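SM80.1 Vicilin (Solanum melongena, PDB 5VF5) probably serves as a 7S seed storage globulin built from two cupin domains, and holds a copper ion in the second of them. Local coordinates at residues V10-K15 with F277-P282; I82-Q87 with N91-E96; M214-Q219 with Q226-S231. One frame throughout, in Å; residues are numbered along the deposited sequence. Where two conformers were deposited one is given.

Contact 1: V10-K15 with F277-P282; sequences VPYLFK and FEMACP. With CU (copper (II) ion), chain D.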
loop_
_atom_site.group_PDB
_atom_site.type_symbol
_atom_site.label_atom_id
_atom_site.label_comp_id
_atom_site.label_asym_id
_atom_site.label_seq_id
_atom_site.Cartn_x
_atom_site.Cartn_y
_atom_site.Cartn_z
ATOM N N VAL A 10 -16.390 -10.663 6.782
ATOM C CA VAL A 10 -15.129 -11.218 6.234
ATOM C C VAL A 10 -14.012 -10.367 6.815
ATOM O O VAL A 10 -13.814 -9.220 6.369
ATOM C CB VAL A 10 -15.086 -11.123 4.686
ATOM C CG1 VAL A 10 -13.726 -11.519 4.111
ATOM C CG2 VAL A 10 -16.194 -11.961 4.084
ATOM N N PRO A 11 -13.259 -10.920 7.783
ATOM C CA PRO A 11 -12.377 -10.086 8.561
ATOM C C PRO A 11 -11.185 -9.563 7.779
ATOM O O PRO A 11 -10.598 -8.582 8.208
ATOM C CB PRO A 11 -11.897 -11.019 9.685
ATOM C CG PRO A 11 -12.077 -12.378 9.153
ATOM C CD PRO A 11 -13.346 -12.279 8.357
ATOM N N TYR A 12 -10.876 -10.205 6.659
ATOM C CA TYR A 12 -9.755 -9.801 5.846
ATOM C C TYR A 12 -10.057 -8.664 4.887
ATOM O O TYR A 12 -9.150 -8.107 4.272
ATOM C CB TYR A 12 -9.284 -11.000 5.041
ATOM C CG TYR A 12 -8.948 -12.217 5.857
ATOM C CD1 TYR A 12 -8.009 -12.165 6.850
ATOM C CD2 TYR A 12 -9.605 -13.412 5.653
ATOM C CE1 TYR A 12 -7.718 -13.281 7.637
ATOM C CE2 TYR A 12 -9.310 -14.526 6.417
ATOM C CZ TYR A 12 -8.336 -14.452 7.380
ATOM O OH TYR A 12 -8.045 -15.557 8.158
ATOM N N LEU A 13 -11.328 -8.333 4.681
ATOM C CA LEU A 13 -11.772 -7.331 3.737
ATOM C C LEU A 13 -11.998 -6.020 4.452
ATOM O O LEU A 13 -12.718 -5.985 5.468
ATOM C CB LEU A 13 -13.081 -7.796 3.117
ATOM C CG LEU A 13 -13.793 -6.812 2.199
ATOM C CD1 LEU A 13 -12.946 -6.539 0.976
ATOM C CD2 LEU A 13 -15.131 -7.392 1.770
ATOM N N PHE A 14 -11.431 -4.940 3.917
ATOM C CA PHE A 14 -11.556 -3.598 4.496
ATOM C C PHE A 14 -12.023 -2.702 3.379
ATOM O O PHE A 14 -11.252 -2.279 2.511
ATOM C CB PHE A 14 -10.241 -3.099 5.075
ATOM C CG PHE A 14 -9.731 -3.907 6.245
ATOM C CD1 PHE A 14 -9.124 -5.111 6.068
ATOM C CD2 PHE A 14 -9.912 -3.451 7.555
ATOM C CE1 PHE A 14 -8.701 -5.885 7.150
ATOM C CE2 PHE A 14 -9.452 -4.192 8.636
ATOM C CZ PHE A 14 -8.866 -5.428 8.439
ATOM N N LYS A 15 -13.312 -2.435 3.348
ATOM C CA LYS A 15 -13.869 -1.583 2.330
ATOM C C LYS A 15 -13.299 -0.143 2.418
ATOM O O LYS A 15 -12.940 0.337 3.502
ATOM C CB LYS A 15 -15.387 -1.584 2.429
ATOM C CG LYS A 15 -15.994 -2.947 2.102
ATOM C CD LYS A 15 -15.907 -3.312 0.639
ATOM C CE LYS A 15 -16.721 -2.346 -0.171
ATOM N NZ LYS A 15 -16.644 -2.641 -1.623
ATOM N N PHE A 277 -12.900 -12.152 -5.661
ATOM C CA PHE A 277 -11.878 -12.972 -5.070
ATOM C C PHE A 277 -12.446 -14.190 -4.407
ATOM O O PHE A 277 -13.572 -14.147 -3.880
ATOM C CB PHE A 277 -10.998 -12.181 -4.108
ATOM C CG PHE A 277 -11.675 -11.769 -2.828
ATOM C CD1 PHE A 277 -11.617 -12.607 -1.720
ATOM C CD2 PHE A 277 -12.325 -10.552 -2.709
ATOM C CE1 PHE A 277 -12.207 -12.237 -0.517
ATOM C CE2 PHE A 277 -12.942 -10.188 -1.523
ATOM C CZ PHE A 277 -12.895 -11.049 -0.433
ATOM N N GLU A 278 -11.667 -15.250 -4.331
ATOM C CA GLU A 278 -11.994 -16.427 -3.527
ATOM C C GLU A 278 -10.720 -16.845 -2.817
ATOM O O GLU A 278 -9.660 -16.933 -3.460
ATOM C CB GLU A 278 -12.496 -17.591 -4.361
ATOM C CG GLU A 278 -13.758 -17.270 -5.123
ATOM C CD GLU A 278 -14.458 -18.497 -5.686
ATOM O OE1 GLU A 278 -13.818 -19.591 -5.747
ATOM O OE2 GLU A 278 -15.674 -18.361 -6.065
ATOM N N MET A 279 -10.780 -17.051 -1.533
ATOM C CA MET A 279 -9.693 -17.445 -0.675
ATOM C C MET A 279 -10.128 -18.698 0.082
ATOM O O MET A 279 -11.321 -18.848 0.425
ATOM C CB MET A 279 -9.329 -16.297 0.290
ATOM C CG MET A 279 -8.036 -16.490 1.074
ATOM S SD MET A 279 -7.294 -14.979 1.733
ATOM C CE MET A 279 -8.589 -14.508 2.851
ATOM N N ALA A 280 -9.170 -19.568 0.391
ATOM C CA ALA A 280 -9.381 -20.746 1.235
ATOM C C ALA A 280 -8.806 -20.464 2.599
ATOM O O ALA A 280 -7.596 -20.223 2.703
ATOM C CB ALA A 280 -8.717 -21.956 0.622
ATOM N N CYS A 281 -9.631 -20.460 3.648
ATOM C CA CYS A 281 -9.137 -20.139 5.006
ATOM C C CYS A 281 -9.429 -21.270 5.971
ATOM O O CYS A 281 -10.584 -21.567 6.179
ATOM C CB CYS A 281 -9.771 -18.862 5.549
ATOM S SG CYS A 281 -9.234 -18.381 7.223
ATOM N N PRO A 282 -8.421 -21.892 6.605
ATOM C CA PRO A 282 -8.801 -22.929 7.593
ATOM C C PRO A 282 -9.217 -22.424 8.967
ATOM O O PRO A 282 -9.837 -23.189 9.746
ATOM C CB PRO A 282 -7.543 -23.785 7.710
ATOM C CG PRO A 282 -6.439 -22.897 7.282
ATOM C CD PRO A 282 -7.012 -22.021 6.215
HETATM CU CU CU D . -7.023 -18.618 7.564
#

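Contact 2: I82-Q87 with N91-E96; sequences ISIAEQ and NSFNLE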
loop_
_atom_site.group_PDB
_atom_site.type_symbol
_atom_site.label_atom_id
_atom_site.label_comp_id
_atom_site.label_asym_id
_atom_site.label_seq_id
_atom_site.Cartn_x
_atom_site.Cartn_y
_atom_site.Cartn_z
ATOM N N ILE A 82 7.933 15.504 -3.272
ATOM C CA ILE A 82 8.140 15.335 -1.841
ATOM C C ILE A 82 9.402 16.058 -1.442
ATOM O O ILE A 82 10.447 15.902 -2.066
ATOM C CB ILE A 82 8.177 13.862 -1.391
ATOM C CG1 ILE A 82 8.170 13.783 0.130
ATOM C CG2 ILE A 82 9.366 13.093 -2.002
ATOM C CD1 ILE A 82 7.915 12.414 0.662
ATOM N N SER A 83 9.335 16.842 -0.393
ATOM C CA SER A 83 10.463 17.501 0.192
ATOM C C SER A 83 10.690 16.978 1.602
ATOM O O SER A 83 9.762 16.991 2.407
ATOM C CB SER A 83 10.268 19.013 0.173
ATOM O OG SER A 83 10.035 19.484 -1.153
ATOM N N ILE A 84 11.899 16.543 1.920
ATOM C CA ILE A 84 12.239 15.902 3.173
ATOM C C ILE A 84 13.300 16.754 3.876
ATOM O O ILE A 84 14.387 16.978 3.329
ATOM C CB ILE A 84 12.780 14.487 2.940
ATOM C CG1 ILE A 84 11.859 13.715 2.021
ATOM C CG2 ILE A 84 13.017 13.790 4.267
ATOM C CD1 ILE A 84 12.385 12.384 1.542
ATOM N N ALA A 85 13.009 17.202 5.071
ATOM C CA ALA A 85 13.862 18.054 5.888
ATOM C C ALA A 85 14.353 17.269 7.103
ATOM O O ALA A 85 13.581 16.876 7.947
ATOM C CB ALA A 85 13.150 19.305 6.309
ATOM N N GLU A 86 15.616 16.967 7.164
ATOM C CA GLU A 86 16.200 16.358 8.337
ATOM C C GLU A 86 16.995 17.438 9.065
ATOM O O GLU A 86 16.993 18.599 8.662
ATOM C CB GLU A 86 17.023 15.121 7.940
ATOM C CG GLU A 86 16.071 13.893 7.941
ATOM C CD GLU A 86 16.358 12.759 6.993
ATOM O OE1 GLU A 86 16.984 12.960 5.916
ATOM O OE2 GLU A 86 15.898 11.633 7.334
ATOM N N GLN A 87 17.591 17.100 10.178
ATOM C CA GLN A 87 18.383 18.066 10.947
ATOM C C GLN A 87 19.548 18.620 10.130
ATOM O O GLN A 87 19.917 19.779 10.283
ATOM C CB GLN A 87 18.894 17.378 12.205
ATOM C CG GLN A 87 19.815 18.165 13.125
ATOM C CD GLN A 87 19.191 19.420 13.715
ATOM O OE1 GLN A 87 17.957 19.556 13.765
ATOM N NE2 GLN A 87 20.045 20.328 14.198
ATOM N N ASN A 91 16.306 16.778 1.052
ATOM C CA ASN A 91 16.123 16.047 -0.170
ATOM C C ASN A 91 14.797 16.395 -0.767
ATOM O O ASN A 91 13.844 16.431 -0.060
ATOM C CB ASN A 91 16.207 14.556 0.091
ATOM C CG ASN A 91 17.617 14.101 0.371
ATOM O OD1 ASN A 91 18.405 13.945 -0.561
ATOM N ND2 ASN A 91 17.948 13.886 1.660
ATOM N N SER A 92 14.708 16.544 -2.066
ATOM C CA SER A 92 13.435 16.665 -2.735
ATOM C C SER A 92 13.381 15.812 -3.985
ATOM O O SER A 92 14.393 15.695 -4.721
ATOM C CB SER A 92 13.028 18.076 -3.051
ATOM O OG SER A 92 13.915 18.694 -3.901
ATOM N N PHE A 93 12.259 15.147 -4.190
ATOM C CA PHE A 93 12.106 14.229 -5.295
ATOM C C PHE A 93 10.831 14.480 -6.026
ATOM O O PHE A 93 9.787 14.652 -5.398
ATOM C CB PHE A 93 12.124 12.789 -4.787
ATOM C CG PHE A 93 13.326 12.414 -3.981
ATOM C CD1 PHE A 93 14.591 12.365 -4.566
ATOM C CD2 PHE A 93 13.211 12.088 -2.649
ATOM C CE1 PHE A 93 15.690 12.017 -3.809
ATOM C CE2 PHE A 93 14.288 11.731 -1.905
ATOM C CZ PHE A 93 15.549 11.709 -2.486
ATOM N N ASN A 94 10.876 14.464 -7.356
ATOM C CA ASN A 94 9.689 14.637 -8.182
ATOM C C ASN A 94 9.190 13.245 -8.502
ATOM O O ASN A 94 9.739 12.561 -9.383
ATOM C CB ASN A 94 10.032 15.395 -9.469
ATOM C CG ASN A 94 10.365 16.854 -9.215
ATOM O OD1 ASN A 94 9.835 17.478 -8.317
ATOM N ND2 ASN A 94 11.282 17.387 -9.990
ATOM N N LEU A 95 8.127 12.849 -7.837
ATOM C CA LEU A 95 7.600 11.496 -7.907
ATOM C C LEU A 95 6.574 11.356 -9.007
ATOM O O LEU A 95 5.800 12.268 -9.301
ATOM C CB LEU A 95 6.932 11.136 -6.574
ATOM C CG LEU A 95 7.771 11.260 -5.322
ATOM C CD1 LEU A 95 6.910 10.888 -4.116
ATOM C CD2 LEU A 95 9.024 10.418 -5.368
ATOM N N GLU A 96 6.533 10.156 -9.569
ATOM C CA GLU A 96 5.649 9.801 -10.671
ATOM C C GLU A 96 5.040 8.422 -10.398
ATOM O O GLU A 96 5.511 7.677 -9.538
ATOM C CB GLU A 96 6.426 9.797 -12.007
ATOM C CG GLU A 96 7.128 11.112 -12.325
ATOM C CD GLU A 96 7.914 11.059 -13.603
ATOM O OE1 GLU A 96 8.320 9.935 -13.999
ATOM O OE2 GLU A 96 8.153 12.153 -14.167
HETATM O O HOH W 1 16.364 14.555 3.766
#

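Contact 3: M214-Q219 with Q226-S231; sequences MKERPQ and QFIEAS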
loop_
_atom_site.group_PDB
_atom_site.type_symbol
_atom_site.label_atom_id
_atom_site.label_comp_id
_atom_site.label_asym_id
_atom_site.label_seq_id
_atom_site.Cartn_x
_atom_site.Cartn_y
_atom_site.Cartn_z
ATOM N N MET A 214 8.300 -0.126 -13.228
ATOM C CA MET A 214 7.205 -0.178 -14.214
ATOM C C MET A 214 7.679 -0.667 -15.576
ATOM O O MET A 214 6.961 -1.392 -16.260
ATOM C CB MET A 214 6.557 1.198 -14.404
ATOM C CG MET A 214 5.476 1.562 -13.392
ATOM S SD MET A 214 4.542 3.015 -13.933
ATOM C CE MET A 214 3.739 2.381 -15.400
ATOM N N LYS A 215 8.900 -0.282 -15.944
ATOM C CA LYS A 215 9.473 -0.588 -17.286
ATOM C C LYS A 215 10.202 -1.950 -17.382
ATOM O O LYS A 215 10.639 -2.366 -18.464
ATOM C CB LYS A 215 10.412 0.523 -17.746
ATOM C CG LYS A 215 9.697 1.831 -18.056
ATOM C CD LYS A 215 10.692 2.911 -18.439
ATOM C CE LYS A 215 10.028 4.042 -19.213
ATOM N NZ LYS A 215 11.024 5.071 -19.621
ATOM N N GLU A 216 10.322 -2.636 -16.257
ATOM C CA GLU A 216 11.003 -3.924 -16.210
ATOM C C GLU A 216 10.083 -5.022 -16.697
ATOM O O GLU A 216 8.850 -4.888 -16.664
ATOM C CB GLU A 216 11.460 -4.234 -14.778
ATOM C CG GLU A 216 12.458 -3.200 -14.271
ATOM C CD GLU A 216 12.995 -3.503 -12.901
ATOM O OE1 GLU A 216 12.737 -4.600 -12.351
ATOM O OE2 GLU A 216 13.710 -2.632 -12.366
ATOM N N ARG A 217 10.692 -6.145 -17.069
ATOM C CA ARG A 217 9.944 -7.357 -17.406
ATOM C C ARG A 217 9.254 -7.845 -16.126
ATOM O O ARG A 217 9.837 -7.787 -15.041
ATOM C CB ARG A 217 10.872 -8.439 -17.996
ATOM C CG ARG A 217 11.626 -8.011 -19.264
ATOM C CD ARG A 217 10.737 -7.339 -20.307
ATOM N NE ARG A 217 9.511 -8.105 -20.544
ATOM C CZ ARG A 217 8.379 -7.626 -21.066
ATOM N NH1 ARG A 217 7.336 -8.446 -21.229
ATOM N NH2 ARG A 217 8.268 -6.349 -21.423
ATOM N N PRO A 218 7.995 -8.293 -16.241
ATOM C CA PRO A 218 7.345 -8.804 -15.018
ATOM C C PRO A 218 8.058 -10.058 -14.469
ATOM O O PRO A 218 8.661 -10.810 -15.247
ATOM C CB PRO A 218 5.951 -9.183 -15.483
ATOM C CG PRO A 218 5.748 -8.544 -16.806
ATOM C CD PRO A 218 7.072 -8.198 -17.387
ATOM N N GLN A 219 7.993 -10.286 -13.171
ATOM C CA GLN A 219 8.419 -11.573 -12.628
ATOM C C GLN A 219 7.615 -12.720 -13.202
ATOM O O GLN A 219 8.180 -13.788 -13.567
ATOM C CB GLN A 219 8.314 -11.625 -11.136
ATOM C CG GLN A 219 8.793 -12.971 -10.624
ATOM C CD GLN A 219 8.927 -13.019 -9.141
ATOM O OE1 GLN A 219 8.356 -12.209 -8.433
ATOM N NE2 GLN A 219 9.713 -14.000 -8.655
ATOM N N GLN A 226 0.105 -9.329 -15.295
ATOM C CA GLN A 226 1.492 -9.055 -14.977
ATOM C C GLN A 226 1.665 -8.966 -13.453
ATOM O O GLN A 226 0.804 -8.376 -12.787
ATOM C CB GLN A 226 1.883 -7.710 -15.610
ATOM C CG GLN A 226 1.695 -7.636 -17.135
ATOM C CD GLN A 226 0.291 -7.214 -17.544
ATOM O OE1 GLN A 226 -0.284 -6.323 -16.948
ATOM N NE2 GLN A 226 -0.267 -7.866 -18.562
ATOM N N PHE A 227 2.765 -9.497 -12.940
ATOM C CA PHE A 227 3.145 -9.298 -11.547
ATOM C C PHE A 227 4.591 -8.850 -11.512
ATOM O O PHE A 227 5.454 -9.524 -12.081
ATOM C CB PHE A 227 3.012 -10.607 -10.789
ATOM C CG PHE A 227 3.367 -10.494 -9.355
ATOM C CD1 PHE A 227 2.406 -10.129 -8.423
ATOM C CD2 PHE A 227 4.646 -10.779 -8.912
ATOM C CE1 PHE A 227 2.756 -10.018 -7.088
ATOM C CE2 PHE A 227 4.992 -10.665 -7.582
ATOM C CZ PHE A 227 4.030 -10.299 -6.651
ATOM N N ILE A 228 4.879 -7.756 -10.815
ATOM C CA ILE A 228 6.266 -7.473 -10.461
ATOM C C ILE A 228 6.339 -6.916 -9.076
ATOM O O ILE A 228 5.345 -6.356 -8.560
ATOM C CB ILE A 228 7.002 -6.620 -11.452
ATOM C CG1 ILE A 228 8.561 -6.749 -11.293
ATOM C CG2 ILE A 228 6.517 -5.185 -11.340
ATOM C CD1 ILE A 228 9.376 -6.041 -12.364
ATOM N N GLU A 229 7.468 -7.177 -8.442
ATOM C CA GLU A 229 7.629 -6.860 -7.072
ATOM C C GLU A 229 8.995 -6.303 -6.782
ATOM O O GLU A 229 10.002 -6.744 -7.333
ATOM C CB GLU A 229 7.424 -8.160 -6.322
ATOM C CG GLU A 229 7.735 -8.155 -4.885
ATOM C CD GLU A 229 7.496 -9.507 -4.300
ATOM O OE1 GLU A 229 6.369 -9.723 -3.930
ATOM O OE2 GLU A 229 8.440 -10.324 -4.212
ATOM N N ALA A 230 9.006 -5.332 -5.885
ATOM C CA ALA A 230 10.195 -4.837 -5.249
ATOM C C ALA A 230 10.347 -5.582 -3.929
ATOM O O ALA A 230 9.558 -5.374 -3.003
ATOM C CB ALA A 230 10.070 -3.335 -5.031
ATOM N N SER A 231 11.346 -6.461 -3.878
ATOM C CA SER A 231 11.626 -7.319 -2.732
ATOM C C SER A 231 12.764 -6.759 -1.916
ATOM O O SER A 231 13.663 -6.090 -2.471
ATOM C CB SER A 231 12.071 -8.716 -3.189
ATOM O OG SER A 231 13.383 -8.678 -3.780
HETATM O O HOH W 2 9.507 -9.512 -8.812
#

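Contact 1: V10-K15 with F277-P282
Y12 and L13 carry the near side of this contact, meeting M279, C281 and F277, and V10 shapes the chain that presents them. V10 O accepts the backbone N-H of L13, closing a type I turn from V10 to L13 that leaves Y12 facing the other segment. With CG beside the backbone N and anti to the carbonyl carbon (chi1 -55°), Y12 sends its ring across to the copper site. Its hydroxyl stands at the sulfur there: Y12 OH lies 3.2 Å from C281 SG. That sulfur sits in the plane of the ring, at its edge, 5.1 Å from the Y12 centroid, while its metal bond to the copper ion measures 2.2 Å. H283 and H325 complete the protein ligands of the ion. M279 approaches the same ring obliquely, its chain bent at chi3 and crossing Y12 at about a right angle, a Met-aromatic contact with SD 5.3 Å from the ring centroid; M279 is modelled in two conformers, so its finer detail is doubtful. Here the N-terminal arm joins the second cupin: strand 13-14 adds itself to the edge of one sheet by pairing with strand 318-321, and strand 275-281 belongs to the other sheet. L13 belongs to this added strand; its CD1 comes obliquely to the F277 ring, 4.4 Å from F277 CE2. F14 directs its own ring to an edge-to-face meeting with F36, and K15 NZ forms a salt bridge with D317.

Contact 2: I82-Q87 with N91-E96
I84 and N91 face one another as a hydrogen-bonded antiparallel pair, each giving its N-H to the other's carbonyl: I84 N to N91 O spans 2.8 Å, and N91 N to I84 O spans 3.0 Å. I82 and F93 repeat the exchange further along the hairpin of strands 79-85 and 90-96, with I82 N to F93 O at 2.9 Å. Between them S83 and S92 form a non-hydrogen-bonded pair, where S92 CA-H turns to I82 O, 3.2 Å from S92 CA. The backbones of S83 and S92 bond instead to H110 and S197, outside the hairpin.

On the face that carries I82, I84 and F93, the two isoleucines come to the edge of the ring. I84 CG1 stands beside its backbone N (chi1 -49°), bringing CD1 to 4.0 Å from F93 CE2. I82 CG2 also reaches L95 CD1.

At the turn end, one water donates to I84 O and E86 OE1 and accepts from N91 ND2, which also binds E89 OE2. E86 OE2 has a salt bridge to R206. I84 O therefore answers both N91 N and the water; polar bonds, water included, gather at the turn end, and apolar packing from I84 to L95 accompanies the backbone bonds along the rest.

Contact 3: M214-Q219 with Q226-S231
Q219 brings its amide oxygen to the edge of the F227 ring, in the ring plane, with OE1 3.8 Å from F227 CE2. Both side chains leave with CG anti to the backbone N and run side by side in the same direction, their amide and ring planes 38° apart. A second flat group, the R217 guanidinium, carries P218 CD over one face, displaced toward the rim. These residues belong to the second cupin, where a loop leads into edge strand 220-222 and the chain turns back as strand 225-230, an antiparallel hairpin on the border of a sheet. Strand 243-250 flanks 225-230 on the other side, its A246 and M248 touching F227.

The hairpin's backbone pairing fades toward the loop: Q219 N donates to F227 O only weakly, with an N-H...O angle of 119°. P218 CB lies against the same carbonyl, 3.5 Å from F227 O. The P218 ring runs side by side with Q226, CG 4.1 Å from Q226 CB, though Q226 has two modelled conformers and the finer detail is doubtful; its amide oxygen bonds to N249. I228 buries more surface here than any other residue: CG1, anti to the backbone N (chi1 -161°), carries CD1 to the loop at E216 and R217. E216 crosses it at about a right angle, CB and OE1 each 3.7 Å from I228 CD1, and OE1 also forms a salt bridge with R234. One water donates to Q219 OE1 and accepts from E229 N. I228 CD1 ends 3.2 Å from R217 O, the shortest approach of a carbon atom between the two segments.

In the fold
The three contacts sample both cupins of the chain. Contact 1 joins residues far apart in sequence, and contacts 2 and 3 follow one another between its two segments. Contact 2 is a hairpin of the first cupin; contact 3 lies in the second. Contacts 1 and 3 reach the same antiparallel sheet from its two borders, strand 13-14 being outermost at one side and strand 225-230 next to outermost at the other; their centres are 25 Å apart. Contacts 2 and 3 come within about 6 Å at their nearest atoms, without touching. Contacts 1 and 2 lie 37 Å apart between centres, on opposite sides of the chain's centre. Although the first cupin intervenes in sequence, the chain's start packs on the second.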